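UDP-N-acetylglucosamine 4,6-dehydratase (Vibrio fischeri, PDB 3PVZ) binds NAD in a Rossmann-type fold and is probably a lyase that dehydrates the nucleotide sugar UDP-N-acetylglucosamine. Local coordinates at residues M135-D146 with E355-Q363. Residues are numbered along the deposited sequence; the frame is centred on the assembly and turned at random.
Sequences MRMIDVNVFNTD and ELFEQKIGQ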
loop_
_atom_site.group_PDB
_atom_site.type_symbol
_atom_site.label_atom_id
_atom_site.label_comp_id
_atom_site.label_asym_id
_atom_site.label_seq_id
_atom_site.Cartn_x
_atom_site.Cartn_y
_atom_site.Cartn_z
HETATM N N MSE A 135 5.927 -11.620 9.701
HETATM C CA MSE A 135 5.326 -11.214 10.972
HETATM C C MSE A 135 4.290 -10.144 10.690
HETATM O O MSE A 135 3.227 -10.173 11.265
HETATM C CB MSE A 135 6.361 -10.671 11.952
HETATM C CG MSE A 135 5.839 -10.193 13.275
HETATM SE SE MSE A 135 4.987 -11.596 14.248
HETATM C CE MSE A 135 6.595 -12.241 15.189
ATOM N N ARG A 136 4.584 -9.230 9.774
ATOM C CA ARG A 136 3.615 -8.205 9.449
ATOM C C ARG A 136 2.325 -8.807 8.872
ATOM O O ARG A 136 1.254 -8.320 9.116
ATOM C CB ARG A 136 4.199 -7.148 8.491
ATOM C CG ARG A 136 3.166 -6.111 8.148
ATOM C CD ARG A 136 3.658 -4.991 7.269
ATOM N NE ARG A 136 2.519 -4.152 6.924
ATOM C CZ ARG A 136 2.283 -3.623 5.724
ATOM N NH1 ARG A 136 3.087 -3.832 4.699
ATOM N NH2 ARG A 136 1.193 -2.934 5.516
HETATM N N MSE A 137 2.464 -9.845 8.074
HETATM C CA MSE A 137 1.345 -10.509 7.424
HETATM C C MSE A 137 0.493 -11.162 8.484
HETATM O O MSE A 137 -0.703 -11.204 8.383
HETATM C CB MSE A 137 1.897 -11.563 6.397
HETATM C CG MSE A 137 1.037 -12.794 6.184
HETATM SE SE MSE A 137 1.772 -14.104 4.916
HETATM C CE MSE A 137 1.034 -13.010 3.417
ATOM N N ILE A 138 1.132 -11.693 9.510
ATOM C CA ILE A 138 0.404 -12.283 10.628
ATOM C C ILE A 138 -0.356 -11.185 11.389
ATOM O O ILE A 138 -1.494 -11.407 11.804
ATOM C CB ILE A 138 1.339 -13.021 11.603
ATOM C CG1 ILE A 138 1.844 -14.324 10.989
ATOM C CG2 ILE A 138 0.621 -13.319 12.906
ATOM C CD1 ILE A 138 3.050 -14.840 11.713
ATOM N N ASP A 139 0.262 -10.016 11.540
ATOM C CA ASP A 139 -0.343 -8.908 12.297
ATOM C C ASP A 139 -1.526 -8.348 11.550
ATOM O O ASP A 139 -2.617 -8.141 12.147
ATOM C CB ASP A 139 0.660 -7.767 12.573
ATOM C CG ASP A 139 1.541 -8.033 13.776
ATOM O OD1 ASP A 139 1.142 -8.862 14.625
ATOM O OD2 ASP A 139 2.644 -7.412 13.881
ATOM N N VAL A 140 -1.323 -8.126 10.245
ATOM C CA VAL A 140 -2.384 -7.605 9.376
ATOM C C VAL A 140 -3.476 -8.651 9.132
ATOM O O VAL A 140 -4.659 -8.316 9.188
ATOM C CB VAL A 140 -1.858 -7.109 8.037
ATOM C CG1 VAL A 140 -3.049 -6.754 7.112
ATOM C CG2 VAL A 140 -0.928 -5.912 8.214
ATOM N N ASN A 141 -3.117 -9.916 8.872
ATOM C CA ASN A 141 -4.149 -10.831 8.461
ATOM C C ASN A 141 -4.804 -11.475 9.695
ATOM O O ASN A 141 -5.985 -11.723 9.646
ATOM C CB ASN A 141 -3.668 -11.943 7.505
ATOM C CG ASN A 141 -3.157 -11.447 6.153
ATOM O OD1 ASN A 141 -3.337 -10.288 5.730
ATOM N ND2 ASN A 141 -2.489 -12.372 5.449
ATOM N N VAL A 142 -4.071 -11.746 10.774
ATOM C CA VAL A 142 -4.681 -12.410 11.963
ATOM C C VAL A 142 -5.103 -11.401 13.060
ATOM O O VAL A 142 -6.305 -11.199 13.309
ATOM C CB VAL A 142 -3.751 -13.491 12.545
ATOM C CG1 VAL A 142 -4.424 -14.272 13.687
ATOM C CG2 VAL A 142 -3.286 -14.457 11.418
ATOM N N PHE A 143 -4.122 -10.723 13.652
ATOM C CA PHE A 143 -4.356 -9.906 14.832
ATOM C C PHE A 143 -5.173 -8.645 14.635
ATOM O O PHE A 143 -5.996 -8.329 15.475
ATOM C CB PHE A 143 -3.043 -9.648 15.567
ATOM C CG PHE A 143 -2.452 -10.908 16.160
ATOM C CD1 PHE A 143 -3.139 -11.608 17.157
ATOM C CD2 PHE A 143 -1.280 -11.433 15.674
ATOM C CE1 PHE A 143 -2.631 -12.777 17.644
ATOM C CE2 PHE A 143 -0.756 -12.597 16.189
ATOM C CZ PHE A 143 -1.424 -13.267 17.153
ATOM N N ASN A 144 -5.008 -7.954 13.518
ATOM C CA ASN A 144 -5.827 -6.796 13.205
ATOM C C ASN A 144 -7.264 -7.228 13.007
ATOM O O ASN A 144 -8.225 -6.488 13.326
ATOM C CB ASN A 144 -5.363 -6.114 11.917
ATOM C CG ASN A 144 -4.086 -5.289 12.105
ATOM O OD1 ASN A 144 -3.499 -5.233 13.191
ATOM N ND2 ASN A 144 -3.632 -4.659 11.021
ATOM N N THR A 145 -7.442 -8.393 12.425
ATOM C CA THR A 145 -8.776 -8.874 12.145
ATOM C C THR A 145 -9.470 -9.186 13.460
ATOM O O THR A 145 -10.563 -8.670 13.699
ATOM C CB THR A 145 -8.728 -10.123 11.270
ATOM O OG1 THR A 145 -7.959 -9.847 10.094
ATOM C CG2 THR A 145 -10.119 -10.566 10.864
ATOM N N ASP A 146 -8.800 -9.949 14.337
ATOM C CA ASP A 146 -9.353 -10.313 15.647
ATOM C C ASP A 146 -9.678 -9.045 16.458
ATOM O O ASP A 146 -10.783 -8.931 16.967
ATOM C CB ASP A 146 -8.369 -11.215 16.426
ATOM C CG ASP A 146 -8.984 -11.853 17.622
ATOM O OD1 ASP A 146 -9.993 -12.579 17.479
ATOM O OD2 ASP A 146 -8.483 -11.626 18.718
ATOM N N GLU A 355 -4.585 -19.394 22.248
ATOM C CA GLU A 355 -3.773 -18.794 23.293
ATOM C C GLU A 355 -2.293 -18.991 23.031
ATOM O O GLU A 355 -1.535 -18.036 23.187
ATOM C CB GLU A 355 -4.157 -19.317 24.672
ATOM C CG GLU A 355 -5.391 -18.567 25.238
ATOM C CD GLU A 355 -6.120 -19.373 26.330
ATOM O OE1 GLU A 355 -5.637 -20.486 26.680
ATOM O OE2 GLU A 355 -7.167 -18.878 26.829
ATOM N N LEU A 356 -1.909 -20.205 22.615
ATOM C CA LEU A 356 -0.520 -20.529 22.267
ATOM C C LEU A 356 0.027 -19.547 21.239
ATOM O O LEU A 356 1.107 -18.981 21.422
ATOM C CB LEU A 356 -0.423 -21.953 21.700
ATOM C CG LEU A 356 0.944 -22.515 21.313
ATOM C CD1 LEU A 356 1.835 -22.641 22.512
ATOM C CD2 LEU A 356 0.817 -23.881 20.664
ATOM N N PHE A 357 -0.752 -19.343 20.176
ATOM C CA PHE A 357 -0.355 -18.501 19.062
ATOM C C PHE A 357 -0.157 -17.075 19.565
ATOM O O PHE A 357 0.853 -16.467 19.297
ATOM C CB PHE A 357 -1.418 -18.580 17.954
ATOM C CG PHE A 357 -1.019 -17.923 16.659
ATOM C CD1 PHE A 357 -0.223 -18.593 15.746
ATOM C CD2 PHE A 357 -1.437 -16.654 16.355
ATOM C CE1 PHE A 357 0.142 -18.003 14.548
ATOM C CE2 PHE A 357 -1.061 -16.054 15.159
ATOM C CZ PHE A 357 -0.257 -16.746 14.261
ATOM N N GLU A 358 -1.107 -16.552 20.324
ATOM C CA GLU A 358 -0.945 -15.205 20.888
ATOM C C GLU A 358 0.252 -15.138 21.839
ATOM O O GLU A 358 0.951 -14.154 21.867
ATOM C CB GLU A 358 -2.183 -14.762 21.645
ATOM C CG GLU A 358 -3.431 -14.586 20.800
ATOM C CD GLU A 358 -4.718 -14.597 21.637
ATOM O OE1 GLU A 358 -4.679 -15.166 22.762
ATOM O OE2 GLU A 358 -5.753 -14.039 21.170
ATOM N N GLN A 359 0.490 -16.191 22.607
ATOM C CA GLN A 359 1.582 -16.192 23.572
ATOM C C GLN A 359 2.945 -16.245 22.883
ATOM O O GLN A 359 3.802 -15.421 23.161
ATOM C CB GLN A 359 1.430 -17.350 24.583
ATOM C CG GLN A 359 2.477 -17.335 25.691
ATOM C CD GLN A 359 2.514 -18.620 26.514
ATOM O OE1 GLN A 359 2.084 -19.696 26.060
ATOM N NE2 GLN A 359 3.042 -18.512 27.740
ATOM N N LYS A 360 3.131 -17.216 21.994
ATOM C CA LYS A 360 4.371 -17.361 21.218
ATOM C C LYS A 360 4.665 -16.190 20.261
ATOM O O LYS A 360 5.814 -15.821 20.090
ATOM C CB LYS A 360 4.357 -18.663 20.413
ATOM C CG LYS A 360 4.434 -19.901 21.257
ATOM C CD LYS A 360 5.862 -20.290 21.538
ATOM C CE LYS A 360 5.947 -21.430 22.551
ATOM N NZ LYS A 360 5.267 -21.088 23.853
ATOM N N ILE A 361 3.648 -15.628 19.607
ATOM C CA ILE A 361 3.888 -14.465 18.748
ATOM C C ILE A 361 4.280 -13.258 19.602
ATOM O O ILE A 361 5.272 -12.588 19.287
ATOM C CB ILE A 361 2.696 -14.109 17.851
ATOM C CG1 ILE A 361 2.496 -15.167 16.766
ATOM C CG2 ILE A 361 2.931 -12.752 17.172
ATOM C CD1 ILE A 361 3.469 -15.043 15.593
ATOM N N GLY A 362 3.521 -12.994 20.674
ATOM C CA GLY A 362 3.813 -11.891 21.609
ATOM C C GLY A 362 5.266 -11.929 22.125
ATOM O O GLY A 362 5.909 -10.888 22.216
ATOM N N GLN A 363 5.769 -13.133 22.424
ATOM C CA GLN A 363 7.127 -13.316 22.952
ATOM C C GLN A 363 8.184 -13.125 21.875
ATOM O O GLN A 363 9.266 -12.651 22.160
ATOM C CB GLN A 363 7.316 -14.694 23.629
ATOM C CG GLN A 363 8.627 -14.820 24.490
ATOM C CD GLN A 363 8.616 -13.956 25.791
ATOM O OE1 GLN A 363 7.726 -14.102 26.641
ATOM N NE2 GLN A 363 9.609 -13.062 25.936
#
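Phe143 and Phe357 meet with their rings near parallel but slid almost past each other: the planes differ by 25°, yet the centroids are 5.5 Å apart, so overlap is slight and the touch is made by Phe143 CZ against Phe357 CE2 at 3.4 Å. Beside that contact, Glu358 CG lies at the edge of the Phe143 ring, 3.7 Å from Phe143 CE1, while Ile361 CG2 approaches Phe143 CE2 obliquely. Ile361 CG1 sits over the centre of the Phe357 ring, 3.9 Å above the plane, and the two branch ends of Ile361 face helix 135-146, CG2 meeting Met135 SE at 3.8 Å and CD1 meeting Ile138 CD1 tip to tip. Met135, a selenomethionine here, gets there because its chain bends at chi2 and chi3 (61° and 89°). Ile138 CG2 lies at the edge of the Phe357 ring, 3.8 Å from Phe357 CZ.

No hydrogen bond crosses the interface, and the axes stay 12.3 Å apart, so large apolar side chains bridge the gap. At its acidic end Asp146 OD2 and Glu358 OE2 lie 4.4 Å apart; Lys189 forms a salt bridge with Asp146, which probably eases the repulsion. The wider pi-type turn at 139-143 ends on Phe143, with Ile138 O accepting from both Val142 N and Phe143 N.

Helix 351-367 thus packs, nearer antiparallel than parallel, on helix 131-154, whose Val140 and Asn144 touch NAD. Helix 174-189 touches Val142 and Glu358 through Phe185, and helix 372-382 touches Ile138 and Phe357 through Ile375 and Leu378. Helix 131-154 connects strand 115-118 to strand 159-163 of the Rossmann-type sheet.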